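Local atomic coordinates of A rubisco-like protein (Burkholderia fungorum, PDB entry 3NWR), a protein that probably acts as a lyase of the RuBisCO superfamily, a rubisco-like protein whose natural substrate cannot be told from its fold alone. Residues A[16-27]-A[63-74]; A[31-41]-A[55-63]. One frame throughout, in Å; residues are numbered along the deposited sequence. Where two conformers were deposited one is given.

Contact 1: A[16-27]-A[63-74]; sequences EADYLIETPLDP and RIEELEAAARPS. With SO4 (sulfate ion), chain D.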
# COMPACT_ATOMS: atom_id res chain seq x y z
N GLU A 16 20.68 -5.53 -0.44
CA GLU A 16 20.81 -4.64 -1.58
C GLU A 16 19.47 -4.38 -2.26
O GLU A 16 18.59 -5.24 -2.30
CB GLU A 16 21.82 -5.20 -2.59
CG GLU A 16 23.22 -5.24 -2.01
CD GLU A 16 24.23 -5.83 -2.96
OE1 GLU A 16 23.88 -6.15 -4.12
OE2 GLU A 16 25.40 -5.98 -2.53
N ALA A 17 19.34 -3.16 -2.78
CA ALA A 17 18.12 -2.76 -3.48
C ALA A 17 18.51 -2.06 -4.77
O ALA A 17 19.35 -1.16 -4.76
CB ALA A 17 17.31 -1.83 -2.59
N ASP A 18 17.90 -2.48 -5.88
CA ASP A 18 18.17 -1.87 -7.18
C ASP A 18 17.02 -0.94 -7.55
O ASP A 18 15.85 -1.28 -7.34
CB ASP A 18 18.28 -2.95 -8.28
CG ASP A 18 19.52 -3.81 -8.14
OD1 ASP A 18 20.39 -3.51 -7.32
OD2 ASP A 18 19.61 -4.81 -8.89
N TYR A 19 17.35 0.22 -8.11
CA TYR A 19 16.35 1.20 -8.55
C TYR A 19 16.61 1.67 -9.96
O TYR A 19 17.74 1.61 -10.46
CB TYR A 19 16.37 2.44 -7.66
CG TYR A 19 16.16 2.16 -6.20
CD1 TYR A 19 14.91 2.32 -5.62
CD2 TYR A 19 17.22 1.75 -5.40
CE1 TYR A 19 14.72 2.06 -4.27
CE2 TYR A 19 17.04 1.49 -4.06
CZ TYR A 19 15.79 1.64 -3.50
OH TYR A 19 15.60 1.37 -2.17
N LEU A 20 15.54 2.13 -10.61
CA LEU A 20 15.66 2.96 -11.80
C LEU A 20 15.29 4.36 -11.38
O LEU A 20 14.19 4.59 -10.87
CB LEU A 20 14.70 2.46 -12.89
CG LEU A 20 14.43 3.44 -14.04
CD1 LEU A 20 15.67 3.59 -14.91
CD2 LEU A 20 13.24 2.97 -14.88
N ILE A 21 16.20 5.32 -11.56
CA ILE A 21 15.88 6.69 -11.20
C ILE A 21 15.95 7.60 -12.42
O ILE A 21 16.59 7.27 -13.42
CB ILE A 21 16.79 7.24 -10.08
CG1 ILE A 21 18.24 7.35 -10.56
CG2 ILE A 21 16.67 6.37 -8.84
CD1 ILE A 21 19.12 8.17 -9.62
N GLU A 22 15.25 8.72 -12.33
CA GLU A 22 15.24 9.72 -13.39
C GLU A 22 15.36 11.08 -12.74
O GLU A 22 14.67 11.39 -11.77
CB GLU A 22 13.93 9.63 -14.18
CG GLU A 22 13.83 10.59 -15.36
CD GLU A 22 12.44 10.59 -15.96
OE1 GLU A 22 12.02 9.53 -16.49
OE2 GLU A 22 11.76 11.64 -15.87
N THR A 23 16.25 11.92 -13.28
CA THR A 23 16.53 13.21 -12.68
C THR A 23 17.25 14.09 -13.69
O THR A 23 18.04 13.59 -14.50
CB THR A 23 17.42 13.06 -11.41
OG1 THR A 23 17.72 14.36 -10.87
CG2 THR A 23 18.73 12.32 -11.74
N PRO A 24 16.97 15.41 -13.67
CA PRO A 24 17.74 16.29 -14.55
C PRO A 24 19.08 16.63 -13.90
O PRO A 24 19.94 17.25 -14.54
CB PRO A 24 16.86 17.53 -14.63
CG PRO A 24 16.19 17.59 -13.29
CD PRO A 24 15.96 16.14 -12.89
N LEU A 25 19.24 16.24 -12.64
CA LEU A 25 20.48 16.48 -11.90
C LEU A 25 21.46 15.34 -12.13
O LEU A 25 21.22 14.45 -12.96
CB LEU A 25 20.18 16.66 -10.40
CG LEU A 25 19.03 17.62 -10.07
CD1 LEU A 25 18.81 17.70 -8.56
CD2 LEU A 25 19.27 19.01 -10.65
N ASP A 26 22.58 15.35 -11.41
CA ASP A 26 23.58 14.30 -11.53
C ASP A 26 23.08 13.00 -10.88
O ASP A 26 22.82 12.98 -9.67
CB ASP A 26 24.87 14.73 -10.84
CG ASP A 26 25.95 13.67 -10.92
OD1 ASP A 26 26.45 13.43 -12.04
OD2 ASP A 26 26.28 13.08 -9.87
N PRO A 27 22.95 11.92 -11.67
CA PRO A 27 22.42 10.67 -11.10
C PRO A 27 23.21 10.16 -9.90
O PRO A 27 22.59 9.69 -8.93
CB PRO A 27 22.53 9.69 -12.27
CG PRO A 27 22.36 10.56 -13.49
CD PRO A 27 23.06 11.86 -13.14
N ARG A 63 26.45 0.67 -7.16
CA ARG A 63 26.46 0.65 -8.62
C ARG A 63 25.66 1.79 -9.19
O ARG A 63 24.58 2.10 -8.70
CB ARG A 63 25.89 -0.67 -9.16
CG ARG A 63 26.73 -1.90 -8.85
CD ARG A 63 26.26 -3.14 -9.62
NE ARG A 63 25.21 -3.87 -8.92
CZ ARG A 63 25.42 -4.66 -7.87
NH1 ARG A 63 26.64 -4.82 -7.38
NH2 ARG A 63 24.40 -5.29 -7.30
N ILE A 64 26.18 2.41 -10.25
CA ILE A 64 25.42 3.36 -11.03
C ILE A 64 25.68 3.06 -12.49
O ILE A 64 26.83 2.84 -12.88
CB ILE A 64 25.84 4.81 -10.74
CG1 ILE A 64 25.64 5.16 -9.27
CG2 ILE A 64 25.04 5.77 -11.63
CD1 ILE A 64 26.35 6.42 -8.84
N GLU A 65 24.63 3.01 -13.29
CA GLU A 65 24.79 2.86 -14.73
C GLU A 65 23.85 3.82 -15.42
O GLU A 65 22.63 3.69 -15.30
CB GLU A 65 24.48 1.43 -15.19
CG GLU A 65 24.64 1.25 -16.70
CD GLU A 65 24.21 -0.12 -17.20
OE1 GLU A 65 23.63 -0.90 -16.41
OE2 GLU A 65 24.44 -0.42 -18.39
N GLU A 66 24.39 4.81 -16.12
CA GLU A 66 23.54 5.76 -16.81
C GLU A 66 22.94 5.15 -18.08
O GLU A 66 23.63 4.46 -18.83
CB GLU A 66 24.27 7.06 -17.14
CG GLU A 66 23.38 8.08 -17.84
CD GLU A 66 23.66 9.50 -17.43
OE1 GLU A 66 24.62 9.73 -16.65
OE2 GLU A 66 22.93 10.40 -17.88
N LEU A 67 21.65 5.40 -18.29
CA LEU A 67 20.92 4.88 -19.43
C LEU A 67 20.61 6.04 -20.37
O LEU A 67 21.05 7.16 -20.15
CB LEU A 67 19.61 4.25 -18.94
CG LEU A 67 19.78 3.23 -17.82
CD1 LEU A 67 18.43 2.76 -17.26
CD2 LEU A 67 20.61 2.04 -18.30
N GLU A 68 19.85 5.76 -21.43
CA GLU A 68 19.41 6.81 -22.33
C GLU A 68 18.50 7.79 -21.60
O GLU A 68 17.58 7.38 -20.88
CB GLU A 68 18.70 6.22 -23.55
CG GLU A 68 18.35 7.24 -24.61
CD GLU A 68 17.66 6.63 -25.82
OE1 GLU A 68 17.53 7.32 -26.85
OE2 GLU A 68 17.26 5.44 -25.73
N ALA A 69 18.75 9.09 -21.76
CA ALA A 69 17.96 10.11 -21.09
C ALA A 69 16.57 10.21 -21.70
O ALA A 69 16.34 9.79 -22.83
CB ALA A 69 18.66 11.46 -21.15
N ALA A 70 15.64 10.75 -20.92
CA ALA A 70 14.29 11.02 -21.42
C ALA A 70 14.21 12.46 -21.91
O ALA A 70 14.84 13.36 -21.34
CB ALA A 70 13.26 10.75 -20.32
N ALA A 71 13.43 12.68 -22.97
CA ALA A 71 13.27 14.02 -23.54
C ALA A 71 12.29 14.86 -22.73
O ALA A 71 12.32 16.09 -22.80
CB ALA A 71 12.82 13.92 -24.99
N ARG A 72 11.43 14.19 -21.98
CA ARG A 72 10.46 14.85 -21.11
C ARG A 72 10.44 14.14 -19.76
O ARG A 72 10.69 12.94 -19.70
CB ARG A 72 9.07 14.82 -21.74
CG ARG A 72 8.63 13.41 -22.13
CD ARG A 72 7.15 13.35 -22.47
NE ARG A 72 6.71 11.97 -22.69
CZ ARG A 72 6.42 11.11 -21.72
NH1 ARG A 72 6.52 11.48 -20.45
NH2 ARG A 72 6.03 9.88 -22.02
N PRO A 73 10.15 14.88 -18.69
CA PRO A 73 10.11 14.28 -17.34
C PRO A 73 8.92 13.33 -17.18
O PRO A 73 7.81 13.65 -17.62
CB PRO A 73 9.95 15.49 -16.42
CG PRO A 73 9.33 16.56 -17.29
CD PRO A 73 9.87 16.33 -18.67
N SER A 74 9.15 12.18 -16.56
CA SER A 74 8.10 11.18 -16.40
C SER A 74 7.05 11.61 -15.38
O SER A 74 5.88 11.25 -15.51
CB SER A 74 8.69 9.83 -16.00
OG SER A 74 9.54 9.32 -17.02
S SO4 D . 23.75 18.50 -9.72
O1 SO4 D . 23.07 19.48 -8.87
O2 SO4 D . 23.32 18.67 -11.10
O3 SO4 D . 23.45 17.15 -9.27
O4 SO4 D . 25.20 18.72 -9.63
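The carboxylate of E22 meets S74 squarely, like a two-pronged fork. E22 OE1 accepts from S74 OG at 2.5 Å and E22 OE2 from S74 N at 2.8 Å, the latter nearly straight at 170°. Both oxygens use their syn lone pairs, so the two bonds fix the carboxylate's rotation. The side chain gets there because CG lies anti to the backbone N (chi1 -178°) and the rest of the chain stays extended. T125 OG1 also binds OE2, which gives this buried oxygen a second partner.

At the other end E16 and R63 cross at about a right angle, with carboxylate and guanidinium planes 61° apart. The resulting salt bridge, E16 OE1 to R63 NH2 at 3.3 Å, is weak, and the stronger partner of E16 is R133. Between these polar ends, L20 and L67 meet methyl to methyl, CD1 to CD1 at 3.7 Å. P27 CG packs at 4.0 Å from E66 OE1, an oxygen whose polar partner is R90. Beyond the strand, the backbone N of D26 holds a sulfate oxygen, O3, at 2.9 Å.

In the antiparallel sheet of the RuBisCO-type N-terminal domain, strand 89-99 is hydrogen-bonded between strands 14-23 and 60-70. E16 and R63, and L20 and L67, meet over strand 89-99, while helix 27-37 lies on the sheet, its M34 against I21.

Contact 2: A[31-41]-A[55-63]; sequences ADVMAGEQSSG and ARSRASVLR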
# COMPACT_ATOMS: atom_id res chain seq x y z
N ALA A 31 21.65 9.52 -6.28
CA ALA A 31 21.70 8.20 -5.67
C ALA A 31 22.20 8.29 -4.24
O ALA A 31 21.71 7.60 -3.34
CB ALA A 31 22.58 7.26 -6.50
N ASP A 32 23.19 9.15 -3.98
CA ASP A 32 23.69 9.25 -2.62
C ASP A 32 22.73 10.02 -1.71
O ASP A 32 22.67 9.75 -0.51
CB ASP A 32 25.10 9.83 -2.57
CG ASP A 32 25.73 9.65 -1.20
OD1 ASP A 32 25.98 8.48 -0.81
OD2 ASP A 32 25.96 10.66 -0.52
N VAL A 33 22.00 10.98 -2.27
CA VAL A 33 20.91 11.60 -1.53
C VAL A 33 19.93 10.52 -1.07
O VAL A 33 19.54 10.48 0.09
CB VAL A 33 20.17 12.65 -2.37
CG1 VAL A 33 18.84 13.02 -1.71
CG2 VAL A 33 21.03 13.89 -2.55
N MET A 34 19.56 9.63 -1.99
CA MET A 34 18.68 8.51 -1.65
C MET A 34 19.25 7.65 -0.53
O MET A 34 18.57 7.32 0.44
CB MET A 34 18.41 7.65 -2.88
CG MET A 34 17.73 8.40 -3.99
SD MET A 34 17.59 7.40 -5.49
CE MET A 34 16.58 6.07 -4.83
N ALA A 35 20.52 7.28 -0.67
CA ALA A 35 21.18 6.45 0.33
C ALA A 35 21.19 7.12 1.70
O ALA A 35 20.90 6.48 2.72
CB ALA A 35 22.61 6.14 -0.12
N GLY A 36 21.50 8.41 1.71
CA GLY A 36 21.58 9.15 2.96
C GLY A 36 20.22 9.33 3.60
O GLY A 36 20.06 9.12 4.81
N GLU A 37 19.23 9.72 2.80
CA GLU A 37 17.90 9.98 3.33
C GLU A 37 17.26 8.74 3.93
O GLU A 37 16.51 8.84 4.91
CB GLU A 37 17.00 10.57 2.25
CG GLU A 37 17.36 12.01 1.92
CD GLU A 37 17.21 12.91 3.13
OE1 GLU A 37 16.06 13.07 3.59
OE2 GLU A 37 18.24 13.42 3.63
N GLN A 38 17.56 7.58 3.36
CA GLN A 38 16.96 6.32 3.82
C GLN A 38 17.80 5.65 4.90
O GLN A 38 17.50 4.53 5.32
CB GLN A 38 16.75 5.36 2.65
CG GLN A 38 15.79 5.90 1.58
CD GLN A 38 14.49 6.43 2.16
OE1 GLN A 38 14.26 7.64 2.20
NE2 GLN A 38 13.63 5.52 2.61
N SER A 39 18.84 6.33 5.35
CA SER A 39 19.65 5.84 6.45
C SER A 39 20.05 6.98 7.37
O SER A 39 19.19 7.71 7.86
CB SER A 39 20.85 5.01 5.96
OG SER A 39 21.75 5.80 5.20
N SER A 40 21.35 7.17 7.59
CA SER A 40 21.82 8.15 8.59
C SER A 40 22.36 9.47 8.01
O SER A 40 23.10 10.19 8.70
CB SER A 40 22.89 7.52 9.46
OG SER A 40 23.97 7.06 8.66
N GLY A 41 21.99 9.79 6.78
CA GLY A 41 22.39 11.04 6.16
C GLY A 41 23.89 11.17 6.01
O GLY A 41 24.52 12.02 6.66
N ALA A 55 29.60 4.52 10.01
CA ALA A 55 30.15 3.25 9.53
C ALA A 55 29.16 2.11 9.73
O ALA A 55 29.11 1.16 8.94
CB ALA A 55 31.46 2.94 10.24
N ARG A 56 28.35 2.21 10.78
CA ARG A 56 27.43 1.14 11.14
C ARG A 56 26.03 1.38 10.58
O ARG A 56 25.18 0.49 10.63
CB ARG A 56 27.33 1.03 12.66
CG ARG A 56 26.66 2.24 13.32
CD ARG A 56 26.73 2.18 14.84
NE ARG A 56 26.19 3.39 15.45
CZ ARG A 56 26.51 3.81 16.68
NH1 ARG A 56 27.35 3.11 17.42
NH2 ARG A 56 25.97 4.93 17.16
N SER A 57 25.80 2.58 10.04
CA SER A 57 24.43 3.00 9.74
C SER A 57 24.21 3.69 8.40
O SER A 57 23.07 3.89 7.99
CB SER A 57 23.91 3.91 10.85
OG SER A 57 24.61 5.15 10.85
N ARG A 58 25.28 4.08 7.72
CA ARG A 58 25.10 4.81 6.47
C ARG A 58 25.01 3.85 5.28
O ARG A 58 25.92 3.05 5.05
CB ARG A 58 26.22 5.85 6.28
CG ARG A 58 26.18 6.65 4.98
CD ARG A 58 24.87 7.40 4.81
NE ARG A 58 25.03 8.66 4.08
CZ ARG A 58 25.16 8.76 2.76
NH1 ARG A 58 25.16 7.68 1.99
NH2 ARG A 58 25.30 9.96 2.21
N ALA A 59 23.90 3.91 4.55
CA ALA A 59 23.76 3.13 3.32
C ALA A 59 24.72 3.67 2.26
O ALA A 59 25.12 4.84 2.32
CB ALA A 59 22.32 3.18 2.81
N SER A 60 25.09 2.84 1.29
CA SER A 60 26.00 3.30 0.26
C SER A 60 25.53 2.92 -1.14
O SER A 60 24.73 2.00 -1.31
CB SER A 60 27.41 2.74 0.50
OG SER A 60 27.38 1.33 0.51
N VAL A 61 26.05 3.64 -2.12
CA VAL A 61 25.74 3.38 -3.52
C VAL A 61 26.80 2.43 -4.07
O VAL A 61 27.98 2.77 -4.10
CB VAL A 61 25.73 4.68 -4.33
CG1 VAL A 61 25.40 4.38 -5.78
CG2 VAL A 61 24.75 5.67 -3.73
N LEU A 62 26.38 1.24 -4.48
CA LEU A 62 27.32 0.21 -4.94
C LEU A 62 27.48 0.25 -6.45
O LEU A 62 28.53 -0.13 -6.97
CB LEU A 62 26.86 -1.19 -4.53
CG LEU A 62 26.86 -1.55 -3.04
CD1 LEU A 62 26.50 -3.02 -2.86
CD2 LEU A 62 28.20 -1.22 -2.40
N ARG A 63 26.45 0.67 -7.16
CA ARG A 63 26.46 0.65 -8.62
C ARG A 63 25.66 1.79 -9.19
O ARG A 63 24.58 2.10 -8.70
CB ARG A 63 25.89 -0.67 -9.16
CG ARG A 63 26.73 -1.90 -8.85
CD ARG A 63 26.26 -3.14 -9.62
NE ARG A 63 25.21 -3.87 -8.92
CZ ARG A 63 25.42 -4.66 -7.87
NH1 ARG A 63 26.64 -4.82 -7.38
NH2 ARG A 63 24.40 -5.29 -7.30
O HOH W 1 27.21 6.34 -1.45
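S39 OG is gripped from two sides: it donates to A35 O at 2.7 Å and accepts from the backbone N of A59 at 2.9 Å, the latter almost straight at 171°. This hydroxyl pins the C-terminal end of helix 27-37 to the chain entering strand 60-70, a helix-on-sheet packing in the RuBisCO-type N-terminal domain. With chi1 at 64°, OG sits between the backbone N and the carbonyl carbon, from where it reaches both groups.

Further back along the helix, R58 forms an end-on, two-nitrogen salt bridge with D32, NH1 to OD1 at 3.0 Å and NH2 to OD2 at 2.9 Å. Both oxygens lie close to the guanidinium plane, yet the nitrogens approach from above the carboxylate plane, the two planes being 30° apart. NH1 also donates to A59 O, which helps hold the guanidinium flat over G36, whose CA lies 3.6 Å above its centre.

V61 continues the contact with CG2 against A31 and A35, and S40 OG pairs with S57 OG at 3.0 Å. V172 of the second subunit packs on both serines. One water links the sides, donating to D32 OD1 and accepting from V61 N.

Overall arrangement
Strand 60-70 serves both contacts; R63 falls in both ranges but touches across contact 1 alone. Contact 2 takes the start of this strand against helix 27-37, whereas contact 1 takes the rest against strand 14-23 and the turn leading into that helix. Their centres are about 17 Å apart, and I21 CG2 lies 3.6 Å from M34 SD. Both belong to the N-terminal domain, while the carboxylated K195 belongs to the catalytic domain. Contact 2 also packs on V172 of the second subunit and makes weak hydrogen bonds to its N171 and H205, consistent with RuBisCO-type dimers, where one chain's N-terminal domain borders the other's active site. The sulfate at D26, also bound by R29, probably comes from the crystallisation liquor.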